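Local coordinates for nitrate transport protein (Xanthomonas axonopodis pv. citri, PDB 3KSX), which binds alkanesulfonates in the periplasm, here captured with MOPS, and probably delivers them to an ABC-type uptake transporter, at residues A[29-34]-A[58-63]; A[53-58]-A[225-230]; A[90-95]-A[298-303]; A[114-119]-A[180-185]; A[122-127]-A[197-202]. All blocks are in the same frame, centred on the assembly; numbering follows the deposited sequence.

Contact 1 of 5, residues A[29-34]-A[58-63]; sequences AQLRIG and TKITWV
Strands 30-34 and 59-63 pair in parallel at one edge of a five-stranded mixed sheet, with Gln-30 beside Lys-59. Lys-59 N binds Ala-29 O, and Leu-31 N binds Lys-59 O at 2.9 Å. The ladder goes on through Thr-61 N to Leu-31 O, Ile-33 N to Thr-61 O, and Val-63 N to Ile-33 O. The chain between the strands is largely helical, so this is a beta-alpha-beta crossover, as in other periplasmic binding proteins. The face with Gln-30, Lys-59, Arg-32 and Thr-61 is mostly polar, with Val-63 at its end. The extended Gln-30 lies alongside Lys-59 and sends NE2 to Thr-61 OG1 at 3.2 Å, a bent bond of 144°. Val-63 CG2 sits over one face of the Arg-32 guanidinium, 3.6 Å from Arg-32 NH2. Arg-32 NE bonds Ser-79 O. Leu-31, Ile-33, Ile-60 and Trp-62 make the apolar face. Ile-33 CG2 lies over the six-membered ring of Trp-62, 4.0 Å from its centroid, in a CH-pi contact. Ile-33 CG1 is anti to the backbone N (chi1 169°), and its CD1 follows the same ring to CZ3 at 3.9 Å. Helices 50-54 and 225-244 also touch this face.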
# COMPACT_ATOMS: atom_id res chain seq x y z
N ALA A 29 7.20 25.06 -7.82
CA ALA A 29 6.19 25.95 -7.23
C ALA A 29 5.29 25.14 -6.28
O ALA A 29 4.85 25.65 -5.23
CB ALA A 29 5.34 26.56 -8.30
N GLN A 30 5.03 23.88 -6.63
CA GLN A 30 4.02 23.12 -5.91
C GLN A 30 4.39 21.61 -5.93
O GLN A 30 5.00 21.11 -6.90
CB GLN A 30 2.64 23.33 -6.56
CG GLN A 30 1.54 22.78 -5.63
CD GLN A 30 0.10 22.93 -6.15
OE1 GLN A 30 -0.14 23.02 -7.36
NE2 GLN A 30 -0.86 22.91 -5.22
N LEU A 31 4.00 20.90 -4.87
CA LEU A 31 4.09 19.44 -4.84
C LEU A 31 2.73 18.97 -4.35
O LEU A 31 2.41 19.18 -3.16
CB LEU A 31 5.17 18.99 -3.85
CG LEU A 31 5.12 17.48 -3.51
CD1 LEU A 31 5.20 16.59 -4.78
CD2 LEU A 31 6.20 17.14 -2.54
N ARG A 32 1.93 18.37 -5.23
CA ARG A 32 0.67 17.80 -4.84
C ARG A 32 0.97 16.31 -4.68
O ARG A 32 1.27 15.65 -5.69
CB ARG A 32 -0.41 17.98 -5.94
CG ARG A 32 -0.94 19.44 -6.04
CD ARG A 32 -2.16 19.68 -7.00
NE ARG A 32 -3.18 18.67 -6.86
CZ ARG A 32 -4.28 18.66 -6.09
NH1 ARG A 32 -4.61 19.62 -5.28
NH2 ARG A 32 -5.11 17.59 -6.18
N ILE A 33 1.04 15.86 -3.41
CA ILE A 33 1.50 14.50 -3.08
C ILE A 33 0.35 13.63 -2.55
O ILE A 33 -0.42 14.05 -1.68
CB ILE A 33 2.74 14.55 -2.18
CG1 ILE A 33 3.12 13.22 -1.60
CG2 ILE A 33 2.55 15.59 -1.04
CD1 ILE A 33 4.45 13.23 -0.82
N GLY A 34 0.16 12.45 -3.12
CA GLY A 34 -0.87 11.60 -2.64
C GLY A 34 -0.42 10.65 -1.54
O GLY A 34 0.73 10.19 -1.51
N THR A 58 8.01 25.93 -1.62
CA THR A 58 7.17 24.99 -2.34
C THR A 58 5.84 24.83 -1.59
O THR A 58 5.80 24.59 -0.38
CB THR A 58 7.90 23.65 -2.53
OG1 THR A 58 9.10 23.88 -3.27
CG2 THR A 58 7.06 22.68 -3.34
N LYS A 59 4.73 25.00 -2.29
CA LYS A 59 3.42 24.80 -1.69
C LYS A 59 3.23 23.28 -1.66
O LYS A 59 3.25 22.65 -2.73
CB LYS A 59 2.33 25.42 -2.60
CG LYS A 59 0.90 25.33 -2.08
CD LYS A 59 -0.15 25.62 -3.22
CE LYS A 59 -1.58 25.85 -2.75
NZ LYS A 59 -2.53 24.63 -2.79
N ILE A 60 3.07 22.72 -0.47
CA ILE A 60 2.87 21.28 -0.34
C ILE A 60 1.43 21.06 -0.09
O ILE A 60 0.87 21.62 0.86
CB ILE A 60 3.62 20.72 0.90
CG1 ILE A 60 5.10 21.16 0.93
CG2 ILE A 60 3.53 19.20 0.98
CD1 ILE A 60 6.00 20.60 -0.07
N THR A 61 0.82 20.21 -0.91
CA THR A 61 -0.56 19.87 -0.78
C THR A 61 -0.71 18.31 -0.72
O THR A 61 -0.51 17.59 -1.75
CB THR A 61 -1.31 20.33 -2.02
OG1 THR A 61 -1.12 21.74 -2.21
CG2 THR A 61 -2.80 20.04 -1.87
N TRP A 62 -1.13 17.82 0.45
CA TRP A 62 -1.35 16.38 0.65
C TRP A 62 -2.75 16.05 0.23
O TRP A 62 -3.69 16.75 0.60
CB TRP A 62 -1.21 16.03 2.13
CG TRP A 62 0.16 16.09 2.64
CD1 TRP A 62 0.78 17.21 3.18
CD2 TRP A 62 1.17 15.06 2.62
NE1 TRP A 62 2.07 16.90 3.54
CE2 TRP A 62 2.34 15.60 3.20
CE3 TRP A 62 1.18 13.72 2.24
CZ2 TRP A 62 3.51 14.86 3.37
CZ3 TRP A 62 2.33 12.98 2.39
CH2 TRP A 62 3.51 13.56 2.96
N VAL A 63 -2.93 14.96 -0.48
CA VAL A 63 -4.24 14.59 -1.00
C VAL A 63 -4.44 13.12 -0.62
O VAL A 63 -3.70 12.25 -1.06
CB VAL A 63 -4.32 14.77 -2.56
CG1 VAL A 63 -5.64 14.23 -3.11
CG2 VAL A 63 -4.03 16.23 -3.03

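Contact 2 of 5, residues A[53-58]-A[225-230]; sequences QRFPRT and GPFVQQ
Phe-55 and Phe-227 form an edge-to-face pair, with centroids 4.7 Å apart and planes at 62°. The edge of Phe-227 points at the face of Phe-55, and Phe-227 CE1 is 3.5 Å from Phe-55 CD1. Phe-227 CG lies anti to its backbone N (chi1 168°), which swings the ring across to the turn at 55-58. The opposite face of Phe-55 carries Arg-54 CG, so the ring is held from both sides.

Apolar contact adds Gln-230 CB at the edge of the Phe-55 ring, 3.6 Å from Phe-55 CZ. Thr-58 CG2 meets Phe-227 CZ at 3.9 Å.

The polar fringe is Arg-54. Its guanidinium has Gln-230 CB over one face. Arg-54 NH1 is close to Gln-230 O, but the angle is too poor for a hydrogen bond. NH1 bonds Thr-234 OG1 on helix 225-244. No hydrogen bond joins the two segments. Between them the contact rests on aromatic and apolar packing, and the Arg-54 to Thr-234 bond adds a polar tie one turn further along the helix.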
# COMPACT_ATOMS: atom_id res chain seq x y z
N GLN A 53 8.45 22.32 6.33
CA GLN A 53 9.67 22.79 6.97
C GLN A 53 10.91 22.72 6.08
O GLN A 53 11.73 23.64 6.08
CB GLN A 53 9.96 21.96 8.21
CG GLN A 53 8.90 22.03 9.27
CD GLN A 53 9.42 21.39 10.52
OE1 GLN A 53 10.57 21.63 10.89
NE2 GLN A 53 8.64 20.51 11.13
N ARG A 54 11.05 21.65 5.30
CA ARG A 54 12.20 21.47 4.42
C ARG A 54 12.18 22.36 3.13
O ARG A 54 13.22 22.79 2.60
CB ARG A 54 12.28 19.97 4.05
CG ARG A 54 13.49 19.63 3.14
CD ARG A 54 14.51 18.75 3.86
NE ARG A 54 15.73 18.43 3.08
CZ ARG A 54 16.06 17.20 2.61
NH1 ARG A 54 15.26 16.15 2.80
NH2 ARG A 54 17.22 17.02 1.94
N PHE A 55 11.01 22.66 2.63
CA PHE A 55 10.90 23.27 1.33
C PHE A 55 9.96 24.49 1.42
O PHE A 55 8.85 24.46 0.91
CB PHE A 55 10.33 22.24 0.37
CG PHE A 55 11.19 21.00 0.23
CD1 PHE A 55 12.42 21.06 -0.46
CD2 PHE A 55 10.74 19.77 0.74
CE1 PHE A 55 13.18 19.90 -0.61
CE2 PHE A 55 11.49 18.65 0.61
CZ PHE A 55 12.71 18.71 -0.08
N PRO A 56 10.43 25.57 2.06
CA PRO A 56 9.64 26.74 2.36
C PRO A 56 9.11 27.48 1.11
O PRO A 56 8.10 28.16 1.19
CB PRO A 56 10.63 27.62 3.13
CG PRO A 56 12.00 27.16 2.72
CD PRO A 56 11.81 25.69 2.56
N ARG A 57 9.80 27.33 -0.02
CA ARG A 57 9.40 27.94 -1.28
C ARG A 57 8.46 27.06 -2.16
O ARG A 57 8.15 27.41 -3.30
CB ARG A 57 10.66 28.32 -2.02
CG ARG A 57 11.49 29.42 -1.32
CD ARG A 57 12.92 29.40 -1.87
NE ARG A 57 13.59 28.08 -1.73
CZ ARG A 57 14.22 27.63 -0.62
NH1 ARG A 57 14.29 28.37 0.49
NH2 ARG A 57 14.78 26.41 -0.59
N THR A 58 8.01 25.93 -1.62
CA THR A 58 7.17 24.99 -2.34
C THR A 58 5.84 24.83 -1.59
O THR A 58 5.80 24.59 -0.38
CB THR A 58 7.90 23.65 -2.53
OG1 THR A 58 9.10 23.88 -3.27
CG2 THR A 58 7.06 22.68 -3.34
N GLY A 225 14.42 16.40 -10.29
CA GLY A 225 15.09 15.24 -9.70
C GLY A 225 15.64 15.42 -8.32
O GLY A 225 15.34 14.62 -7.44
N PRO A 226 16.45 16.49 -8.12
CA PRO A 226 17.09 16.64 -6.82
C PRO A 226 16.02 16.79 -5.76
O PRO A 226 16.15 16.26 -4.63
CB PRO A 226 17.84 17.95 -6.98
CG PRO A 226 18.27 17.96 -8.39
CD PRO A 226 17.15 17.26 -9.16
N PHE A 227 14.96 17.52 -6.13
CA PHE A 227 13.90 17.86 -5.20
C PHE A 227 13.20 16.58 -4.82
O PHE A 227 12.95 16.37 -3.65
CB PHE A 227 12.95 18.90 -5.80
CG PHE A 227 11.68 19.11 -5.04
CD1 PHE A 227 11.64 19.98 -3.96
CD2 PHE A 227 10.49 18.48 -5.43
CE1 PHE A 227 10.46 20.19 -3.27
CE2 PHE A 227 9.30 18.70 -4.74
CZ PHE A 227 9.28 19.53 -3.67
N VAL A 228 12.90 15.71 -5.81
CA VAL A 228 12.24 14.42 -5.52
C VAL A 228 13.09 13.55 -4.62
O VAL A 228 12.57 12.92 -3.66
CB VAL A 228 11.83 13.72 -6.80
CG1 VAL A 228 11.46 12.21 -6.52
CG2 VAL A 228 10.63 14.52 -7.43
N GLN A 229 14.39 13.55 -4.88
CA GLN A 229 15.36 12.80 -4.02
C GLN A 229 15.31 13.31 -2.57
O GLN A 229 15.23 12.52 -1.61
CB GLN A 229 16.75 12.90 -4.63
CG GLN A 229 17.87 12.24 -3.82
CD GLN A 229 19.20 12.26 -4.63
OE1 GLN A 229 19.99 11.30 -4.56
NE2 GLN A 229 19.42 13.33 -5.44
N GLN A 230 15.34 14.64 -2.41
CA GLN A 230 15.27 15.26 -1.09
C GLN A 230 13.95 15.00 -0.43
O GLN A 230 13.93 14.76 0.78
CB GLN A 230 15.51 16.75 -1.18
CG GLN A 230 17.00 17.02 -1.28
CD GLN A 230 17.28 18.19 -2.14
OE1 GLN A 230 16.58 19.22 -2.06
NE2 GLN A 230 18.27 18.06 -3.02

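Contact 3 of 5, residues A[90-95]-A[298-303]; sequences PLFAQA and RLLPKR
The last turns of helix 88-95 meet an irregular chain at 298-303, and the backbones come closest at Ala-95 and Lys-302, with their CA atoms 5.7 Å apart. That chain follows helix 281-296, which ends in a Schellman motif with Arg-298 as its C-prime residue. The contact therefore joins the end of one helix to the loop that leaves another. No hydrogen bond crosses it.

Leu-300 carries most of the packing. Its CG is anti to the carbonyl carbon (chi1 -77°), and the branch reaches across to the helix. Leu-300 CD2 stands over the centre of the Phe-92 ring, 3.7 Å from the centroid and only 11° off the ring normal. This is a CH-pi contact. The same methyl also touches Ala-95 CB at 3.8 Å, so it fits between the ring and the next turn of the helix. The other branch, Leu-300 CD1, meets Leu-91 CB more loosely at 4.5 Å. Leu-91 and Phe-92 also touch helix 281-296, at Thr-290 and Phe-294, so the helix and its following loop cover neighbouring parts of helix 88-95.

Pro-301 adds a lighter contact, its CD lying 4.3 Å from Ala-95 CB. The chain of Lys-302 starts toward the helix and then turns off. Its CG lies 3.6 Å from Ala-95 O, while NZ leads away.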
# COMPACT_ATOMS: atom_id res chain seq x y z
N PRO A 90 1.01 0.12 -9.28
CA PRO A 90 1.72 0.59 -10.45
C PRO A 90 1.76 -0.39 -11.60
O PRO A 90 1.84 0.05 -12.75
CB PRO A 90 3.14 0.92 -9.96
CG PRO A 90 3.27 0.30 -8.59
CD PRO A 90 1.85 0.11 -8.06
N LEU A 91 1.71 -1.70 -11.32
CA LEU A 91 1.69 -2.71 -12.36
C LEU A 91 0.38 -2.57 -13.13
O LEU A 91 0.31 -2.60 -14.36
CB LEU A 91 1.83 -4.10 -11.71
CG LEU A 91 3.22 -4.41 -11.14
CD1 LEU A 91 3.24 -5.79 -10.40
CD2 LEU A 91 4.27 -4.30 -12.22
N PHE A 92 -0.70 -2.40 -12.38
CA PHE A 92 -1.98 -2.22 -13.08
C PHE A 92 -1.99 -0.93 -13.84
O PHE A 92 -2.51 -0.90 -14.89
CB PHE A 92 -3.18 -2.27 -12.10
CG PHE A 92 -3.69 -3.66 -11.84
CD1 PHE A 92 -2.88 -4.61 -11.21
CD2 PHE A 92 -4.99 -4.03 -12.19
CE1 PHE A 92 -3.35 -5.93 -11.00
CE2 PHE A 92 -5.47 -5.38 -11.94
CZ PHE A 92 -4.64 -6.30 -11.36
N ALA A 93 -1.46 0.17 -13.28
CA ALA A 93 -1.36 1.45 -14.03
C ALA A 93 -0.51 1.39 -15.30
O ALA A 93 -0.98 1.85 -16.34
CB ALA A 93 -0.85 2.55 -13.09
N GLN A 94 0.71 0.80 -15.24
CA GLN A 94 1.55 0.50 -16.42
C GLN A 94 0.81 -0.34 -17.45
O GLN A 94 0.83 -0.01 -18.67
CB GLN A 94 2.78 -0.27 -15.97
CG GLN A 94 3.84 0.61 -15.28
CD GLN A 94 5.14 -0.16 -15.01
OE1 GLN A 94 5.24 -0.86 -14.04
NE2 GLN A 94 6.14 -0.01 -15.92
N ALA A 95 0.16 -1.41 -17.03
CA ALA A 95 -0.64 -2.22 -17.96
C ALA A 95 -1.70 -1.44 -18.73
O ALA A 95 -2.05 -1.80 -19.88
CB ALA A 95 -1.27 -3.38 -17.23
N ARG A 298 -3.35 -14.40 -16.12
CA ARG A 298 -4.39 -13.67 -16.83
C ARG A 298 -5.09 -12.60 -15.97
O ARG A 298 -6.30 -12.32 -16.13
CB ARG A 298 -5.41 -14.66 -17.36
CG ARG A 298 -4.84 -15.81 -18.19
CD ARG A 298 -6.02 -16.58 -18.84
NE ARG A 298 -6.85 -17.42 -17.92
CZ ARG A 298 -8.00 -17.06 -17.30
NH1 ARG A 298 -8.52 -15.83 -17.43
NH2 ARG A 298 -8.63 -17.96 -16.51
N LEU A 299 -4.34 -11.98 -15.07
CA LEU A 299 -4.88 -10.91 -14.24
C LEU A 299 -4.52 -9.51 -14.77
O LEU A 299 -5.04 -8.50 -14.28
CB LEU A 299 -4.41 -11.08 -12.80
CG LEU A 299 -4.67 -12.44 -12.17
CD1 LEU A 299 -4.08 -12.54 -10.82
CD2 LEU A 299 -6.16 -12.72 -12.09
N LEU A 300 -3.60 -9.47 -15.74
CA LEU A 300 -3.21 -8.25 -16.43
C LEU A 300 -3.29 -8.59 -17.92
O LEU A 300 -2.98 -9.74 -18.31
CB LEU A 300 -1.76 -7.87 -16.07
CG LEU A 300 -1.52 -7.22 -14.69
CD1 LEU A 300 -0.09 -6.89 -14.60
CD2 LEU A 300 -2.28 -5.93 -14.62
N PRO A 301 -3.69 -7.62 -18.73
CA PRO A 301 -3.79 -7.85 -20.16
C PRO A 301 -2.43 -7.90 -20.87
O PRO A 301 -2.23 -8.83 -21.65
CB PRO A 301 -4.69 -6.70 -20.63
CG PRO A 301 -4.57 -5.66 -19.65
CD PRO A 301 -4.19 -6.30 -18.34
N LYS A 302 -1.53 -6.95 -20.57
CA LYS A 302 -0.17 -6.87 -21.17
C LYS A 302 0.82 -7.55 -20.26
O LYS A 302 0.62 -7.53 -19.02
CB LYS A 302 0.29 -5.39 -21.25
CG LYS A 302 -0.57 -4.36 -22.01
CD LYS A 302 -1.27 -4.95 -23.24
CE LYS A 302 -2.83 -4.89 -23.07
NZ LYS A 302 -3.60 -5.99 -23.75
N ARG A 303 1.92 -8.11 -20.78
CA ARG A 303 3.11 -8.26 -19.89
C ARG A 303 3.60 -6.79 -19.66
O ARG A 303 3.50 -5.92 -20.59
CB ARG A 303 4.22 -9.20 -20.45
CG ARG A 303 5.22 -9.69 -19.31
CD ARG A 303 6.68 -9.51 -19.66
NE ARG A 303 7.36 -10.77 -20.02
CZ ARG A 303 8.54 -11.16 -19.53
NH1 ARG A 303 9.19 -10.37 -18.65
NH2 ARG A 303 9.10 -12.33 -19.93

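Contact 4 of 5, residues A[114-119]-A[180-185]; sequences TILVPS and DAWAIW
Leu-116 and Trp-182 form a hydrogen-bonded pair between antiparallel strands 114-118 and 181-185. Leu-116 N binds Trp-182 O at 2.8 Å, and Trp-182 N binds Leu-116 O at 2.7 Å. The Leu-116 side chain can be followed outward. CB lies 3.7 Å from Trp-182 O. CG comes to 4.0 Å from Ile-184 CG2. At the tip, CD1 touches Ile-184 CG2 at 3.7 Å and lies obliquely to the Trp-182 ring. Ile-184 CB in turn covers one face of that indole.

Thr-114 and Ile-184 make the next hydrogen-bonded pair. Ile-184 O takes two donors, Thr-114 N and Thr-114 OG1. The hydroxyl sits between the backbone N and the carbonyl carbon (chi1 71°) and reaches that oxygen from above its carbonyl plane at 3.2 Å.

Both strands are inner members of a five-stranded mixed sheet. Helix 167-175 touches the face with Trp-182 and Ile-184, helix 141-152 packs on Ile-115, and strand 198-203 lies beyond strand 113-118.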
# COMPACT_ATOMS: atom_id res chain seq x y z
N THR A 114 -3.16 -9.05 5.34
CA THR A 114 -3.92 -10.16 5.95
C THR A 114 -5.16 -10.59 5.14
O THR A 114 -5.74 -9.76 4.46
CB THR A 114 -4.36 -9.78 7.38
OG1 THR A 114 -5.39 -8.78 7.32
CG2 THR A 114 -3.19 -9.19 8.17
N ILE A 115 -5.55 -11.87 5.25
CA ILE A 115 -6.85 -12.34 4.93
C ILE A 115 -7.58 -12.54 6.26
O ILE A 115 -7.09 -13.33 7.13
CB ILE A 115 -6.74 -13.63 4.10
CG1 ILE A 115 -5.82 -13.42 2.85
CG2 ILE A 115 -8.14 -14.23 3.66
CD1 ILE A 115 -5.69 -14.77 2.05
N LEU A 116 -8.72 -11.85 6.37
CA LEU A 116 -9.60 -11.85 7.54
C LEU A 116 -10.85 -12.65 7.21
O LEU A 116 -11.32 -12.63 6.05
CB LEU A 116 -9.92 -10.41 7.95
CG LEU A 116 -8.83 -9.41 8.29
CD1 LEU A 116 -9.42 -8.17 8.83
CD2 LEU A 116 -7.87 -10.01 9.25
N VAL A 117 -11.41 -13.34 8.19
CA VAL A 117 -12.73 -13.89 8.10
C VAL A 117 -13.54 -13.41 9.29
O VAL A 117 -12.95 -13.06 10.40
CB VAL A 117 -12.78 -15.46 8.03
CG1 VAL A 117 -11.98 -15.94 6.81
CG2 VAL A 117 -12.19 -16.04 9.34
N PRO A 118 -14.86 -13.34 9.10
CA PRO A 118 -15.70 -13.01 10.25
C PRO A 118 -15.39 -14.03 11.35
O PRO A 118 -15.20 -15.23 11.08
CB PRO A 118 -17.14 -13.21 9.72
CG PRO A 118 -16.99 -12.87 8.24
CD PRO A 118 -15.69 -13.59 7.89
N SER A 119 -15.36 -13.54 12.57
CA SER A 119 -15.00 -14.38 13.74
C SER A 119 -16.00 -15.53 13.91
O SER A 119 -15.63 -16.65 14.27
CB SER A 119 -14.78 -13.51 14.98
OG SER A 119 -15.91 -12.72 15.27
N ASP A 180 -17.19 -13.57 2.78
CA ASP A 180 -16.73 -14.71 3.53
C ASP A 180 -15.35 -14.41 4.06
O ASP A 180 -14.97 -14.92 5.13
CB ASP A 180 -16.74 -15.95 2.59
CG ASP A 180 -18.15 -16.35 2.15
OD1 ASP A 180 -19.03 -16.63 3.00
OD2 ASP A 180 -18.39 -16.51 0.95
N ALA A 181 -14.59 -13.56 3.32
CA ALA A 181 -13.21 -13.24 3.81
C ALA A 181 -12.83 -11.89 3.22
O ALA A 181 -13.47 -11.47 2.32
CB ALA A 181 -12.23 -14.33 3.35
N TRP A 182 -11.84 -11.19 3.77
CA TRP A 182 -11.56 -9.87 3.26
C TRP A 182 -10.05 -9.80 3.22
O TRP A 182 -9.45 -10.07 4.28
CB TRP A 182 -12.18 -8.83 4.23
CG TRP A 182 -11.92 -7.37 3.88
CD1 TRP A 182 -11.57 -6.84 2.62
CD2 TRP A 182 -12.07 -6.29 4.75
NE1 TRP A 182 -11.44 -5.45 2.72
CE2 TRP A 182 -11.75 -5.11 4.04
CE3 TRP A 182 -12.42 -6.19 6.12
CZ2 TRP A 182 -11.78 -3.84 4.66
CZ3 TRP A 182 -12.48 -4.90 6.73
CH2 TRP A 182 -12.14 -3.77 6.00
N ALA A 183 -9.44 -9.58 2.05
CA ALA A 183 -7.96 -9.41 2.06
C ALA A 183 -7.75 -7.88 2.19
O ALA A 183 -8.25 -7.10 1.37
CB ALA A 183 -7.32 -9.93 0.87
N ILE A 184 -7.00 -7.51 3.22
CA ILE A 184 -6.88 -6.07 3.67
C ILE A 184 -5.62 -5.86 4.49
O ILE A 184 -4.97 -6.81 4.87
CB ILE A 184 -8.16 -5.61 4.46
CG1 ILE A 184 -8.26 -4.08 4.63
CG2 ILE A 184 -8.26 -6.31 5.87
CD1 ILE A 184 -8.27 -3.27 3.31
N TRP A 185 -5.28 -4.63 4.76
CA TRP A 185 -4.05 -4.36 5.50
C TRP A 185 -4.44 -3.62 6.79
O TRP A 185 -5.61 -3.38 7.05
CB TRP A 185 -3.16 -3.51 4.57
CG TRP A 185 -3.87 -2.45 3.79
CD1 TRP A 185 -4.12 -1.19 4.17
CD2 TRP A 185 -4.45 -2.61 2.47
NE1 TRP A 185 -4.81 -0.53 3.18
CE2 TRP A 185 -5.06 -1.39 2.14
CE3 TRP A 185 -4.52 -3.66 1.57
CZ2 TRP A 185 -5.64 -1.15 0.90
CZ3 TRP A 185 -5.19 -3.45 0.36
CH2 TRP A 185 -5.76 -2.20 0.05

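Contact 5 of 5, residues A[122-127]-A[197-202]; sequences ALRTVA and SARLLA
Arg-199 reaches from strand 198-202 to the loop at 122-127 and holds the carbonyl of Leu-123 with both terminal nitrogens. Arg-199 NH1 is 2.9 Å and NH2 3.0 Å from Leu-123 O, which lies in the guanidinium plane. The chain bends at chi3 (-81°) to bring the group end-on to this oxygen. Arg-199 NE binds Ser-119 O, so all three nitrogens are engaged and the group is fixed in rotation.

The close packing is around Leu-201. Its CD1 lies 3.5 Å from Arg-124 C, and its CD2 is 3.7 Å from Thr-125 O. Further along, Val-126 CG2 meets Ala-202 CB at 4.0 Å, and helix 141-152 touches both residues.

The outer side is looser. The exposed Arg-124 lays its guanidinium flat on that of Arg-199, with centres 4.7 Å apart and planes at 21°. The like charges may cost some energy, probably reduced by solvent and by the bonds of Arg-199 to two carbonyls.

Leu-201 and Ala-202 both face Ile-115, which makes a classic beta bulge in this edge strand of the sheet, beside the loop that leads from strand 113-118 to strand 133-136.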
# COMPACT_ATOMS: atom_id res chain seq x y z
N ALA A 122 -17.10 -20.53 9.99
CA ALA A 122 -16.52 -21.89 10.00
C ALA A 122 -15.20 -21.97 9.24
O ALA A 122 -14.60 -23.09 9.16
CB ALA A 122 -17.49 -22.90 9.36
N LEU A 123 -14.74 -20.87 8.65
CA LEU A 123 -13.49 -20.97 7.86
C LEU A 123 -12.28 -20.92 8.75
O LEU A 123 -12.18 -20.01 9.56
CB LEU A 123 -13.39 -19.84 6.79
CG LEU A 123 -14.64 -19.61 5.97
CD1 LEU A 123 -14.36 -18.47 4.96
CD2 LEU A 123 -15.14 -20.91 5.28
N ARG A 124 -11.36 -21.89 8.61
CA ARG A 124 -10.18 -21.94 9.51
C ARG A 124 -8.86 -22.17 8.84
O ARG A 124 -7.79 -22.02 9.47
CB ARG A 124 -10.37 -23.01 10.62
CG ARG A 124 -11.31 -22.41 11.63
CD ARG A 124 -11.42 -23.06 13.00
NE ARG A 124 -12.57 -22.34 13.53
CZ ARG A 124 -13.84 -22.60 13.18
NH1 ARG A 124 -14.18 -23.64 12.38
NH2 ARG A 124 -14.79 -21.82 13.67
N THR A 125 -8.94 -22.54 7.58
CA THR A 125 -7.74 -22.71 6.79
C THR A 125 -7.93 -22.01 5.43
O THR A 125 -9.08 -21.75 4.99
CB THR A 125 -7.42 -24.20 6.57
OG1 THR A 125 -8.41 -24.75 5.70
CG2 THR A 125 -7.41 -25.02 7.89
N VAL A 126 -6.81 -21.78 4.75
CA VAL A 126 -6.85 -21.23 3.39
C VAL A 126 -7.65 -22.15 2.47
O VAL A 126 -8.41 -21.66 1.65
CB VAL A 126 -5.44 -20.92 2.86
CG1 VAL A 126 -5.51 -20.45 1.40
CG2 VAL A 126 -4.74 -19.85 3.70
N ALA A 127 -7.56 -23.47 2.62
CA ALA A 127 -8.28 -24.36 1.74
C ALA A 127 -9.75 -24.15 1.82
O ALA A 127 -10.48 -24.29 0.80
CB ALA A 127 -7.92 -25.84 2.01
N SER A 197 -14.52 -8.58 15.64
CA SER A 197 -15.20 -8.67 14.34
C SER A 197 -14.63 -9.81 13.43
O SER A 197 -15.37 -10.43 12.61
CB SER A 197 -15.06 -7.34 13.58
OG SER A 197 -15.84 -6.30 14.12
N ALA A 198 -13.33 -10.06 13.55
CA ALA A 198 -12.60 -10.95 12.65
C ALA A 198 -11.51 -11.80 13.31
O ALA A 198 -10.99 -11.47 14.42
CB ALA A 198 -11.93 -10.12 11.52
N ARG A 199 -11.22 -12.93 12.67
CA ARG A 199 -10.06 -13.75 12.97
C ARG A 199 -9.08 -13.62 11.83
O ARG A 199 -9.51 -13.53 10.69
CB ARG A 199 -10.37 -15.27 13.11
CG ARG A 199 -11.12 -15.64 14.41
CD ARG A 199 -11.36 -17.13 14.41
NE ARG A 199 -12.53 -17.51 13.59
CZ ARG A 199 -12.44 -18.22 12.45
NH1 ARG A 199 -11.28 -18.63 11.94
NH2 ARG A 199 -13.53 -18.55 11.82
N LEU A 200 -7.78 -13.61 12.14
CA LEU A 200 -6.78 -13.74 11.06
C LEU A 200 -6.83 -15.12 10.42
O LEU A 200 -6.73 -16.21 11.08
CB LEU A 200 -5.38 -13.47 11.65
CG LEU A 200 -4.19 -13.55 10.72
CD1 LEU A 200 -4.29 -12.48 9.69
CD2 LEU A 200 -2.95 -13.33 11.58
N LEU A 201 -6.88 -15.19 9.09
CA LEU A 201 -6.81 -16.49 8.51
C LEU A 201 -5.36 -16.72 8.00
O LEU A 201 -4.82 -17.81 8.14
CB LEU A 201 -7.82 -16.64 7.37
CG LEU A 201 -7.92 -18.05 6.81
CD1 LEU A 201 -8.67 -18.85 7.75
CD2 LEU A 201 -8.71 -18.07 5.52
N ALA A 202 -4.77 -15.70 7.37
CA ALA A 202 -3.38 -15.83 6.83
C ALA A 202 -2.80 -14.45 6.71
O ALA A 202 -3.54 -13.50 6.55
CB ALA A 202 -3.39 -16.50 5.46

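From the N terminus, contact 1 closes first, pairing strands 30-36 and 59-65. Contact 2 starts at the end of helix 50-54, before contact 1 has closed, and closes far later on helix 225-244. It crosses contact 1, shares Thr-58 with it, and brings that helix against the same sheet. Contact 3 opens inside the span of contact 2 and closes near the C-terminal end, so they cross too. It joins helix 88-95 to the loop after helix 281-296. Contacts 4 and 5 are nested within both long loops. They cross each other and meet where strands 113-118 and 198-203 are neighbours in the second sheet. Contacts 1 and 5 lie about 41 Å apart between centres.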